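Local coordinates for polysaccharide biosynthesis protein CapD (Bacillus thuringiensis HD-771, PDB 6BWC) that probably acts as a short-chain dehydrogenase/reductase in CMP-pseudaminic acid biosynthesis, binding NADP and the nucleotide sugar UDP-N-acetylglucosamine, at residues E225-K230 with L287-I293; D80-H84 with T214-M218; S281-E286 with A306-G312; E241-E246 with K324-R328. The protein carries 2 engineered substitutions. All coordinates share one frame. Residue numbers count along the deposited sequence, not the author numbering.

Contact 1. Residues E225-K230 with L287-I293; sequences ETFILK and LPDMFII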
loop_
_atom_site.group_PDB
_atom_site.type_symbol
_atom_site.label_atom_id
_atom_site.label_comp_id
_atom_site.label_asym_id
_atom_site.label_seq_id
_atom_site.Cartn_x
_atom_site.Cartn_y
_atom_site.Cartn_z
ATOM N N GLU C 225 9.221 30.732 5.967
ATOM C CA GLU C 225 10.363 31.280 6.703
ATOM C C GLU C 225 10.859 30.276 7.705
ATOM O O GLU C 225 10.231 29.224 7.910
ATOM C CB GLU C 225 10.068 32.630 7.356
ATOM C CG GLU C 225 8.808 32.743 8.176
ATOM C CD GLU C 225 8.005 33.967 7.792
ATOM O OE1 GLU C 225 6.817 33.795 7.448
ATOM O OE2 GLU C 225 8.561 35.099 7.798
ATOM N N THR C 226 12.023 30.587 8.279
ATOM C CA THR C 226 12.661 29.757 9.301
ATOM C C THR C 226 13.115 30.652 10.453
ATOM O O THR C 226 13.987 31.480 10.270
ATOM C CB THR C 226 13.838 28.939 8.701
ATOM O OG1 THR C 226 13.339 28.064 7.676
ATOM C CG2 THR C 226 14.554 28.100 9.776
ATOM N N PHE C 227 12.515 30.495 11.626
ATOM C CA PHE C 227 12.933 31.251 12.815
ATOM C C PHE C 227 14.024 30.527 13.651
ATOM O O PHE C 227 13.871 29.354 13.986
ATOM C CB PHE C 227 11.720 31.518 13.704
ATOM C CG PHE C 227 10.662 32.368 13.062
ATOM C CD1 PHE C 227 9.679 31.808 12.282
ATOM C CD2 PHE C 227 10.636 33.731 13.269
ATOM C CE1 PHE C 227 8.691 32.599 11.712
ATOM C CE2 PHE C 227 9.669 34.530 12.686
ATOM C CZ PHE C 227 8.688 33.961 11.908
ATOM N N ILE C 228 15.114 31.224 13.984
ATOM C CA ILE C 228 16.142 30.695 14.905
ATOM C C ILE C 228 16.466 31.712 16.000
ATOM O O ILE C 228 16.609 32.903 15.753
ATOM C CB ILE C 228 17.478 30.326 14.219
ATOM C CG1 ILE C 228 17.251 29.618 12.888
ATOM C CG2 ILE C 228 18.353 29.486 15.156
ATOM C CD1 ILE C 228 17.270 30.555 11.704
ATOM N N LEU C 229 16.630 31.196 17.206
ATOM C CA LEU C 229 16.744 32.007 18.397
ATOM C C LEU C 229 18.207 32.239 18.677
ATOM O O LEU C 229 19.017 31.346 18.439
ATOM C CB LEU C 229 16.099 31.250 19.552
ATOM C CG LEU C 229 15.645 32.051 20.768
ATOM C CD1 LEU C 229 14.520 33.044 20.432
ATOM C CD2 LEU C 229 15.199 31.076 21.864
ATOM N N LYS C 230 18.561 33.429 19.159
ATOM C CA LYS C 230 19.957 33.703 19.535
ATOM C C LYS C 230 20.144 32.908 20.809
ATOM O O LYS C 230 19.457 33.155 21.791
ATOM C CB LYS C 230 20.241 35.180 19.808
ATOM C CG LYS C 230 19.692 36.181 18.806
ATOM C CD LYS C 230 20.761 37.002 18.093
ATOM C CE LYS C 230 20.261 38.420 17.865
ATOM N NZ LYS C 230 20.761 39.049 16.627
ATOM N N LEU C 287 16.402 40.139 14.263
ATOM C CA LEU C 287 15.591 40.841 15.254
ATOM C C LEU C 287 16.432 40.843 16.540
ATOM O O LEU C 287 17.471 40.142 16.618
ATOM C CB LEU C 287 14.249 40.116 15.485
ATOM C CG LEU C 287 13.179 40.189 14.382
ATOM C CD1 LEU C 287 12.101 39.135 14.620
ATOM C CD2 LEU C 287 12.539 41.572 14.275
ATOM N N PRO C 288 16.009 41.633 17.544
ATOM C CA PRO C 288 16.680 41.592 18.832
ATOM C C PRO C 288 17.122 40.176 19.271
ATOM O O PRO C 288 18.317 39.932 19.416
ATOM C CB PRO C 288 15.619 42.189 19.789
ATOM C CG PRO C 288 14.610 42.909 18.929
ATOM C CD PRO C 288 15.056 42.759 17.496
ATOM N N ASP C 289 16.165 39.259 19.413
ATOM C CA ASP C 289 16.390 37.939 20.026
ATOM C C ASP C 289 16.354 36.727 19.079
ATOM O O ASP C 289 16.432 35.587 19.531
ATOM C CB ASP C 289 15.353 37.749 21.133
ATOM C CG ASP C 289 15.737 38.461 22.414
ATOM O OD1 ASP C 289 14.815 38.995 23.072
ATOM O OD2 ASP C 289 16.948 38.465 22.771
ATOM N N MET C 290 16.340 36.986 17.773
ATOM C CA MET C 290 15.899 36.011 16.777
ATOM C C MET C 290 16.404 36.337 15.359
ATOM O O MET C 290 16.505 37.504 15.002
ATOM C CB MET C 290 14.381 36.062 16.797
ATOM C CG MET C 290 13.644 35.168 15.830
ATOM S SD MET C 290 11.906 35.526 16.035
ATOM C CE MET C 290 11.634 34.811 17.664
ATOM N N PHE C 291 16.735 35.313 14.568
ATOM C CA PHE C 291 16.956 35.484 13.114
ATOM C C PHE C 291 15.770 34.898 12.368
ATOM O O PHE C 291 15.168 33.940 12.825
ATOM C CB PHE C 291 18.213 34.783 12.595
ATOM C CG PHE C 291 19.493 35.194 13.274
ATOM C CD1 PHE C 291 20.293 36.204 12.744
ATOM C CD2 PHE C 291 19.944 34.517 14.417
ATOM C CE1 PHE C 291 21.497 36.545 13.347
ATOM C CE2 PHE C 291 21.144 34.866 15.030
ATOM C CZ PHE C 291 21.916 35.889 14.497
ATOM N N ILE C 292 15.463 35.487 11.217
ATOM C CA ILE C 292 14.443 35.000 10.309
ATOM C C ILE C 292 15.119 34.771 8.966
ATOM O O ILE C 292 15.600 35.717 8.360
ATOM C CB ILE C 292 13.289 36.018 10.153
ATOM C CG1 ILE C 292 12.632 36.246 11.525
ATOM C CG2 ILE C 292 12.256 35.538 9.121
ATOM C CD1 ILE C 292 11.494 37.255 11.576
ATOM N N ILE C 293 15.182 33.521 8.522
ATOM C CA ILE C 293 15.647 33.203 7.177
ATOM C C ILE C 293 14.397 33.100 6.321
ATOM O O ILE C 293 13.490 32.361 6.665
ATOM C CB ILE C 293 16.427 31.867 7.105
ATOM C CG1 ILE C 293 17.493 31.780 8.213
ATOM C CG2 ILE C 293 17.084 31.701 5.736
ATOM C CD1 ILE C 293 18.284 30.477 8.204
HETATM O O HOH W 1 13.326 29.366 5.296
#
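Four backbone hydrogen bonds tie these antiparallel strands together. Thr226 and Ile293 bond in both directions (Thr226 N to Ile293 O 2.8 Å, Ile293 N to Thr226 O 2.9 Å), as do Ile228 and Phe291 (Ile228 N to Phe291 O 3.0 Å, Phe291 N to Ile228 O 2.7 Å). Just past their ends, Lys230 N adds a fifth to Asp289 O at 3.1 Å. Phe227–Ile292 and Leu229–Met290 are the alternating non-hydrogen-bonded pairs. A water 2.7 Å from Thr226 OG1 also reaches Ile293 O at 3.3 Å. The ammonium of Lys230, whose stronger partner is Glu286, also makes an off-centre cation-pi contact with Phe291, NZ lying 4.5 Å from the ring centroid; its long aliphatic chain lets the charge reach that far.

Strand alternation sorts the side chains. On one face Ile228 CD1 meets Ile293 CD1 at 3.6 Å beside Phe291, beta-branched and aromatic residues that suit extended backbone. On the other, Met290 SD approaches the edge of the Phe227 ring, 3.5 Å from its CD2, a Met-aromatic contact, while Phe227 CE2 touches Ile292 CD1 at 3.5 Å.

The Phe227 face lies under helix 207-220, where Ala217 and Leu213 receive it; the Phe291 face packs on Met276 and Tyr314. Strand 226-229 joins 163-169 on its other edge, and strand 290-293 passes the sheet on to 285-286.

Contact 2. Residues D80-H84 with T214-M218; sequences DYVFH and TIEAM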
loop_
_atom_site.group_PDB
_atom_site.type_symbol
_atom_site.label_atom_id
_atom_site.label_comp_id
_atom_site.label_asym_id
_atom_site.label_seq_id
_atom_site.Cartn_x
_atom_site.Cartn_y
_atom_site.Cartn_z
ATOM N N ASP C 80 -7.433 24.398 13.033
ATOM C CA ASP C 80 -6.924 25.661 12.583
ATOM C C ASP C 80 -5.405 25.736 12.657
ATOM O O ASP C 80 -4.794 26.274 11.737
ATOM C CB ASP C 80 -7.566 26.787 13.383
ATOM C CG ASP C 80 -9.059 26.928 13.093
ATOM O OD1 ASP C 80 -9.478 26.824 11.909
ATOM O OD2 ASP C 80 -9.823 27.158 14.059
ATOM N N TYR C 81 -4.782 25.195 13.706
ATOM C CA TYR C 81 -3.320 25.363 13.913
ATOM C C TYR C 81 -2.636 24.054 14.300
ATOM O O TYR C 81 -2.924 23.481 15.343
ATOM C CB TYR C 81 -3.053 26.448 14.976
ATOM C CG TYR C 81 -3.639 27.808 14.633
ATOM C CD1 TYR C 81 -3.041 28.621 13.703
ATOM C CD2 TYR C 81 -4.805 28.259 15.242
ATOM C CE1 TYR C 81 -3.586 29.853 13.369
ATOM C CE2 TYR C 81 -5.357 29.484 14.920
ATOM C CZ TYR C 81 -4.750 30.277 13.978
ATOM O OH TYR C 81 -5.306 31.487 13.655
ATOM N N VAL C 82 -1.726 23.602 13.444
ATOM C CA VAL C 82 -0.987 22.335 13.606
ATOM C C VAL C 82 0.464 22.600 14.096
ATOM O O VAL C 82 1.228 23.291 13.444
ATOM C CB VAL C 82 -0.972 21.535 12.261
ATOM C CG1 VAL C 82 -0.208 20.230 12.377
ATOM C CG2 VAL C 82 -2.383 21.219 11.799
ATOM N N PHE C 83 0.826 22.042 15.242
ATOM C CA PHE C 83 2.225 21.992 15.664
ATOM C C PHE C 83 2.807 20.581 15.428
ATOM O O PHE C 83 2.474 19.645 16.181
ATOM C CB PHE C 83 2.371 22.336 17.160
ATOM C CG PHE C 83 1.970 23.731 17.533
ATOM C CD1 PHE C 83 2.899 24.762 17.513
ATOM C CD2 PHE C 83 0.670 24.005 17.990
ATOM C CE1 PHE C 83 2.544 26.051 17.909
ATOM C CE2 PHE C 83 0.310 25.293 18.384
ATOM C CZ PHE C 83 1.252 26.316 18.340
ATOM N N HIS C 84 3.684 20.454 14.420
ATOM C CA HIS C 84 4.359 19.179 14.087
ATOM C C HIS C 84 5.687 19.018 14.881
ATOM O O HIS C 84 6.778 19.374 14.443
ATOM C CB HIS C 84 4.497 19.043 12.554
ATOM C CG HIS C 84 5.344 17.888 12.078
ATOM N ND1 HIS C 84 5.494 16.708 12.779
ATOM C CD2 HIS C 84 6.061 17.736 10.937
ATOM C CE1 HIS C 84 6.291 15.896 12.108
ATOM N NE2 HIS C 84 6.641 16.493 10.984
ATOM N N THR C 214 8.412 28.677 19.069
ATOM C CA THR C 214 7.416 27.961 18.262
ATOM C C THR C 214 6.053 28.679 18.227
ATOM O O THR C 214 5.525 28.981 17.144
ATOM C CB THR C 214 7.206 26.503 18.752
ATOM O OG1 THR C 214 8.439 25.935 19.229
ATOM C CG2 THR C 214 6.658 25.624 17.613
ATOM N N ILE C 215 5.507 28.967 19.407
ATOM C CA ILE C 215 4.262 29.736 19.515
ATOM C C ILE C 215 4.316 31.101 18.760
ATOM O O ILE C 215 3.365 31.425 18.026
ATOM C CB ILE C 215 3.827 29.857 20.998
ATOM C CG1 ILE C 215 3.184 28.555 21.444
ATOM C CG2 ILE C 215 2.836 30.990 21.212
ATOM C CD1 ILE C 215 3.094 28.395 22.940
ATOM N N GLU C 216 5.404 31.876 18.913
ATOM C CA GLU C 216 5.585 33.156 18.135
ATOM C C GLU C 216 5.520 32.946 16.633
ATOM O O GLU C 216 4.777 33.633 15.930
ATOM C CB GLU C 216 6.909 33.872 18.435
ATOM C CG GLU C 216 6.727 35.187 19.167
ATOM C CD GLU C 216 6.435 36.363 18.240
ATOM O OE1 GLU C 216 7.247 36.604 17.326
ATOM O OE2 GLU C 216 5.424 37.078 18.444
ATOM N N ALA C 217 6.307 31.987 16.159
ATOM C CA ALA C 217 6.317 31.635 14.746
ATOM C C ALA C 217 4.946 31.163 14.273
ATOM O O ALA C 217 4.613 31.347 13.119
ATOM C CB ALA C 217 7.378 30.580 14.468
ATOM N N MET C 218 4.164 30.546 15.162
ATOM C CA MET C 218 2.758 30.210 14.859
ATOM C C MET C 218 1.939 31.468 14.527
ATOM O O MET C 218 1.197 31.491 13.552
ATOM C CB MET C 218 2.100 29.500 16.047
ATOM C CG MET C 218 1.301 28.262 15.703
ATOM S SD MET C 218 0.562 28.093 14.071
ATOM C CE MET C 218 0.541 26.312 14.065
#
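The three-layer core of a Rossmann-type domain is built by helices lying on parallel strands, and here helix 207-220 covers strand 81-84. The local axes come within 10.4 Å and run at 144° to each other. Met218 does most of the joining: its long, flexible thioether chain reaches to the strand between two aromatic rings. Its CE sits over the face of Phe83, 4.2 Å from the ring centroid and 5° off the normal, a CH-pi contact, and CE also comes 3.2 Å from Val82 O. Met218 SD is 4.9 Å from the Tyr81 ring centroid and 5.0 Å from that of Phe83, a Met-aromatic contact with each.

Phe83 belongs to the parallel part of the central sheet of this dinucleotide-binding fold, and its ring extends into the layer where helices 18-29 and 207-220 meet, touching Ile23 and Val27 of the former. From the latter, Thr214 CG2 approaches the ring edge, 3.9 Å from Phe83 CD1, and Ile215 CG1 stands 4.3 Å from Phe83 CZ. Thr214 can be buried because its hydroxyl bonds to Ala210 O one helical turn back, presenting its methyl to the sheet; its side chain lies about 8 Å from the bound NADP.

Contact 3. Residues S281-E286 with A306-G312; sequences SLQAFE and AKRAKAG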
loop_
_atom_site.group_PDB
_atom_site.type_symbol
_atom_site.label_atom_id
_atom_site.label_comp_id
_atom_site.label_asym_id
_atom_site.label_seq_id
_atom_site.Cartn_x
_atom_site.Cartn_y
_atom_site.Cartn_z
ATOM N N SER C 281 23.140 33.007 5.901
ATOM C CA SER C 281 23.459 34.230 6.633
ATOM C C SER C 281 23.517 35.468 5.736
ATOM O O SER C 281 23.543 36.577 6.258
ATOM C CB SER C 281 24.767 34.084 7.428
ATOM O OG SER C 281 25.916 34.265 6.612
ATOM N N LEU C 282 23.546 35.287 4.410
ATOM C CA LEU C 282 23.499 36.406 3.436
ATOM C C LEU C 282 22.086 36.888 3.044
ATOM O O LEU C 282 21.958 37.973 2.482
ATOM C CB LEU C 282 24.272 36.027 2.168
ATOM C CG LEU C 282 25.757 35.660 2.391
ATOM C CD1 LEU C 282 26.286 34.743 1.299
ATOM C CD2 LEU C 282 26.626 36.908 2.512
ATOM N N GLN C 283 21.049 36.083 3.316
ATOM C CA GLN C 283 19.625 36.489 3.126
ATOM C C GLN C 283 18.846 36.650 4.423
ATOM O O GLN C 283 17.707 37.137 4.374
ATOM C CB GLN C 283 18.806 35.549 2.203
ATOM C CG GLN C 283 19.438 34.236 1.776
ATOM C CD GLN C 283 20.407 34.429 0.624
ATOM O OE1 GLN C 283 20.101 35.129 -0.336
ATOM N NE2 GLN C 283 21.572 33.813 0.708
ATOM N N ALA C 284 19.438 36.254 5.552
ATOM C CA ALA C 284 18.732 36.203 6.837
ATOM C C ALA C 284 18.493 37.578 7.511
ATOM O O ALA C 284 19.321 38.474 7.428
ATOM C CB ALA C 284 19.486 35.274 7.781
ATOM N N PHE C 285 17.360 37.733 8.189
ATOM C CA PHE C 285 17.046 38.957 8.938
ATOM C C PHE C 285 17.357 38.814 10.432
ATOM O O PHE C 285 17.203 37.737 10.984
ATOM C CB PHE C 285 15.586 39.343 8.693
ATOM C CG PHE C 285 15.310 39.691 7.255
ATOM C CD1 PHE C 285 15.498 40.997 6.779
ATOM C CD2 PHE C 285 14.926 38.709 6.345
ATOM C CE1 PHE C 285 15.280 41.317 5.434
ATOM C CE2 PHE C 285 14.707 39.021 4.997
ATOM C CZ PHE C 285 14.884 40.325 4.544
ATOM N N GLU C 286 17.837 39.883 11.070
ATOM C CA GLU C 286 18.036 39.915 12.524
ATOM C C GLU C 286 16.939 40.708 13.186
ATOM O O GLU C 286 16.585 41.791 12.730
ATOM C CB GLU C 286 19.348 40.578 12.905
ATOM C CG GLU C 286 20.499 39.620 12.976
ATOM C CD GLU C 286 21.728 40.210 13.623
ATOM O OE1 GLU C 286 22.858 40.049 13.083
ATOM O OE2 GLU C 286 21.557 40.808 14.700
ATOM N N ALA C 306 13.093 46.211 7.991
ATOM C CA ALA C 306 13.484 44.805 8.156
ATOM C C ALA C 306 15.019 44.617 8.075
ATOM O O ALA C 306 15.613 44.727 6.992
ATOM C CB ALA C 306 12.774 43.940 7.116
ATOM N N LYS C 307 15.645 44.314 9.219
ATOM C CA LYS C 307 17.116 44.368 9.370
ATOM C C LYS C 307 17.868 43.152 8.772
ATOM O O LYS C 307 17.575 42.018 9.116
ATOM C CB LYS C 307 17.496 44.541 10.858
ATOM C CG LYS C 307 18.913 45.081 11.062
ATOM C CD LYS C 307 19.614 44.563 12.320
ATOM C CE LYS C 307 21.136 44.639 12.161
ATOM N NZ LYS C 307 21.914 44.226 13.365
ATOM N N ARG C 308 18.841 43.404 7.895
ATOM C CA ARG C 308 19.663 42.334 7.328
ATOM C C ARG C 308 20.725 41.980 8.340
ATOM O O ARG C 308 21.268 42.840 9.009
ATOM C CB ARG C 308 20.324 42.732 6.012
ATOM C CG ARG C 308 19.525 42.419 4.761
ATOM C CD ARG C 308 19.894 43.392 3.646
ATOM N NE ARG C 308 19.594 42.905 2.296
ATOM C CZ ARG C 308 19.679 43.641 1.172
ATOM N NH1 ARG C 308 20.044 44.928 1.198
ATOM N NH2 ARG C 308 19.384 43.088 -0.006
ATOM N N ALA C 309 21.010 40.690 8.434
ATOM C CA ALA C 309 21.921 40.144 9.429
ATOM C C ALA C 309 23.312 40.267 8.889
ATOM O O ALA C 309 23.483 40.500 7.689
ATOM C CB ALA C 309 21.593 38.680 9.681
ATOM N N LYS C 310 24.305 40.083 9.756
ATOM C CA LYS C 310 25.695 39.998 9.291
ATOM C C LYS C 310 25.940 38.624 8.630
ATOM O O LYS C 310 25.310 37.637 9.027
ATOM C CB LYS C 310 26.687 40.258 10.438
ATOM C CG LYS C 310 28.037 40.804 9.964
ATOM C CD LYS C 310 27.963 42.265 9.501
ATOM C CE LYS C 310 28.807 42.523 8.243
ATOM N NZ LYS C 310 29.130 43.972 8.021
ATOM N N ALA C 311 26.824 38.569 7.619
ATOM C CA ALA C 311 27.276 37.287 7.027
ATOM C C ALA C 311 28.144 36.527 8.025
ATOM O O ALA C 311 28.320 36.959 9.159
ATOM C CB ALA C 311 28.058 37.512 5.740
ATOM N N GLY C 312 28.667 35.379 7.618
ATOM C CA GLY C 312 29.669 34.670 8.420
ATOM C C GLY C 312 29.143 33.433 9.103
ATOM O O GLY C 312 27.947 33.172 9.099
#
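Small apolar side chains form the centre of this surface contact, in which an irregular extended segment, 306-312, lies along the outermost strand of the main sheet, 285-286, the first strand of a beta-hairpin with 290-293. Ala309 points its methyl into the junction: Ala309 CB is 3.6 Å from Glu286 CG and 4.4 Å from Ala284 CB, and it also rests on Phe291. The short alanine side chain lets this residue lie close to the strand. Flanking patches extend the packing, with Leu282 CD2 3.6 Å from Ala311 CB and Phe285 CE1 4.0 Å from Ala306 CB.

Around these methyls the main chains meet in a single beta bridge between Phe285 and Arg308. Its two hydrogen bonds are Ala309 N to Ala284 O at 3.0 Å and Glu286 N to Lys307 O at 2.9 Å; the same Lys307 carbonyl receives a CA-H...O contact from Phe285 CA at 3.1 Å. The pairing is thus limited to one point on the sheet edge.

At the polar edge, Glu286 OE2 makes a long salt bridge of 3.7 Å with Lys307 NZ, but its stronger partner is Lys230. The long chain of Lys307 lets its ammonium approach that carboxylate from an exposed position. Ser281 bonds through its hydroxyl to His278 O, and that same OG lies 3.3 Å from Ala311 CA.

Contact 4. Residues E241-E246 with K324-R328; sequences EVMIEE and KEELR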
loop_
_atom_site.group_PDB
_atom_site.type_symbol
_atom_site.label_atom_id
_atom_site.label_comp_id
_atom_site.label_asym_id
_atom_site.label_seq_id
_atom_site.Cartn_x
_atom_site.Cartn_y
_atom_site.Cartn_z
ATOM N N GLU C 241 31.573 18.990 34.552
ATOM C CA GLU C 241 32.015 19.525 35.863
ATOM C C GLU C 241 30.836 20.052 36.749
ATOM O O GLU C 241 30.583 19.511 37.855
ATOM C CB GLU C 241 33.106 20.609 35.666
ATOM C CG GLU C 241 34.454 20.060 35.182
ATOM C CD GLU C 241 35.535 21.119 35.003
ATOM O OE1 GLU C 241 35.313 22.296 35.354
ATOM O OE2 GLU C 241 36.625 20.768 34.516
ATOM N N VAL C 242 30.111 21.063 36.246
ATOM C CA VAL C 242 28.966 21.648 36.965
ATOM C C VAL C 242 28.010 20.558 37.447
ATOM O O VAL C 242 27.577 20.586 38.598
ATOM C CB VAL C 242 28.196 22.700 36.111
ATOM C CG1 VAL C 242 26.834 23.030 36.709
ATOM C CG2 VAL C 242 29.000 23.989 35.985
ATOM N N MET C 243 27.702 19.599 36.574
ATOM C CA MET C 243 26.696 18.572 36.867
ATOM C C MET C 243 27.095 17.697 38.062
ATOM O O MET C 243 26.257 17.410 38.919
ATOM C CB MET C 243 26.419 17.715 35.619
ATOM C CG MET C 243 24.996 17.201 35.510
ATOM S SD MET C 243 23.804 18.484 35.073
ATOM C CE MET C 243 22.894 18.587 36.595
ATOM N N ILE C 244 28.373 17.306 38.122
ATOM C CA ILE C 244 28.900 16.467 39.208
ATOM C C ILE C 244 28.918 17.229 40.517
ATOM O O ILE C 244 28.526 16.699 41.550
ATOM C CB ILE C 244 30.317 15.977 38.894
ATOM C CG1 ILE C 244 30.263 14.972 37.746
ATOM C CG2 ILE C 244 30.973 15.327 40.113
ATOM C CD1 ILE C 244 31.605 14.749 37.076
ATOM N N GLU C 245 29.393 18.465 40.476
ATOM C CA GLU C 245 29.343 19.327 41.657
ATOM C C GLU C 245 27.951 19.358 42.276
ATOM O O GLU C 245 27.783 18.932 43.420
ATOM C CB GLU C 245 29.805 20.751 41.312
ATOM C CG GLU C 245 31.322 20.881 41.239
ATOM C CD GLU C 245 31.829 21.699 40.053
ATOM O OE1 GLU C 245 31.254 22.765 39.742
ATOM O OE2 GLU C 245 32.839 21.273 39.438
ATOM N N GLU C 246 26.970 19.811 41.496
ATOM C CA GLU C 246 25.623 20.115 42.008
ATOM C C GLU C 246 24.734 18.914 42.304
ATOM O O GLU C 246 23.817 19.015 43.118
ATOM C CB GLU C 246 24.856 21.066 41.071
ATOM C CG GLU C 246 24.585 22.439 41.666
ATOM C CD GLU C 246 25.730 23.393 41.472
ATOM O OE1 GLU C 246 26.022 23.734 40.298
ATOM O OE2 GLU C 246 26.327 23.808 42.485
ATOM N N LYS C 324 31.331 28.741 33.327
ATOM C CA LYS C 324 30.868 27.710 34.293
ATOM C C LYS C 324 29.772 28.169 35.225
ATOM O O LYS C 324 28.796 27.464 35.437
ATOM C CB LYS C 324 31.998 27.273 35.223
ATOM C CG LYS C 324 32.699 25.991 34.842
ATOM C CD LYS C 324 33.370 25.377 36.054
ATOM C CE LYS C 324 32.360 24.595 36.873
ATOM N NZ LYS C 324 32.979 24.095 38.122
ATOM N N GLU C 325 29.978 29.338 35.816
ATOM C CA GLU C 325 29.126 29.818 36.885
ATOM C C GLU C 325 27.757 30.240 36.349
ATOM O O GLU C 325 26.733 29.963 36.994
ATOM C CB GLU C 325 29.818 30.955 37.662
ATOM C CG GLU C 325 29.316 31.141 39.096
ATOM C CD GLU C 325 29.600 29.940 40.013
ATOM O OE1 GLU C 325 30.612 29.225 39.790
ATOM O OE2 GLU C 325 28.797 29.711 40.957
ATOM N N GLU C 326 27.734 30.886 35.180
ATOM C CA GLU C 326 26.461 31.194 34.491
ATOM C C GLU C 326 25.695 29.930 34.125
ATOM O O GLU C 326 24.466 29.904 34.211
ATOM C CB GLU C 326 26.676 32.022 33.222
ATOM C CG GLU C 326 27.035 33.471 33.473
ATOM C CD GLU C 326 27.345 34.199 32.186
ATOM O OE1 GLU C 326 28.541 34.226 31.808
ATOM O OE2 GLU C 326 26.391 34.711 31.543
ATOM N N LEU C 327 26.422 28.900 33.709
ATOM C CA LEU C 327 25.809 27.626 33.387
ATOM C C LEU C 327 25.109 27.058 34.603
ATOM O O LEU C 327 23.921 26.786 34.547
ATOM C CB LEU C 327 26.858 26.635 32.881
ATOM C CG LEU C 327 26.402 25.208 32.551
ATOM C CD1 LEU C 327 25.071 25.160 31.797
ATOM C CD2 LEU C 327 27.519 24.539 31.757
ATOM N N ARG C 328 25.867 26.907 35.692
ATOM C CA ARG C 328 25.350 26.503 37.007
ATOM C C ARG C 328 24.117 27.289 37.441
ATOM O O ARG C 328 23.150 26.694 37.924
ATOM C CB ARG C 328 26.435 26.655 38.074
ATOM C CG ARG C 328 25.914 26.854 39.492
ATOM C CD ARG C 328 27.052 27.106 40.450
ATOM N NE ARG C 328 27.837 25.903 40.729
ATOM C CZ ARG C 328 29.113 25.701 40.396
ATOM N NH1 ARG C 328 29.849 26.616 39.771
ATOM N NH2 ARG C 328 29.678 24.551 40.738
#
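A single carboxylate oxygen, Glu245 OE1, receives two positive charges from the other helix: Lys324 NZ at 2.7 Å and Arg328 NH2 at 2.6 Å, the latter a weak hydrogen bond within its salt bridge. The lysine and the arginine are one helical turn apart, so both project from the same side of helix 324-333 toward helix 236-251. Arg328 extends the network, its NE reaching Glu246 OE2 at 3.1 Å and, with weaker geometry, Glu246 OE1 at 2.9 Å, while its NH1 forms a salt bridge, weak as a hydrogen bond, with Glu325 OE1 of its own helix at 2.7 Å. The branched, multivalent guanidinium suits arginine to this hub. Glu241 OE1 stays 4.0 Å from Lys324 NZ, beyond a salt bridge.

Beneath the charges lies an apolar patch. Val242 CG2 is 3.5 Å from Lys324 CE and 4.5 Å from Leu327 CG, and Val242 CG1 is 3.9 Å from Arg328 CB; a short branched residue fits where the CA atoms of Val242 and Arg328 come within 6.1 Å. The local axes cross at -55°, 10.1 Å apart. Met243 and Ile244 carry helix 236-251 on to helix 179-190, and the Leu327 side chain is about 11 Å from the bound UDP-N-acetylglucosamine.

Two acids of one helix meet two bases of the other, with Glu325 a third acid on the bases' own helix, so the helices are matched by charge as well as packing.

In the fold
Contacts 1, 2 and 3 all reach the large mixed sheet. Strand 81-84 lies within its parallel part, 226-229 follows 163-169, and 290-293, antiparallel to both its neighbours, and then 285-286 finish that side. Contacts 1 and 3 are 10 Å apart between centres and touch, sharing the hairpin; contacts 1 and 2 are 15 Å apart and meet where Phe227 packs on Ala217. Along the chain contact 2 closes first, then the segments of contact 1 alternate with those of contacts 3 and 4. Contact 4 stands apart, 34 Å from contacts 2 and 3, joining two helices outside the sheet. The chain thus passes from the sheet's end to helix 236-251, back to the hairpin, and out again to helix 324-333.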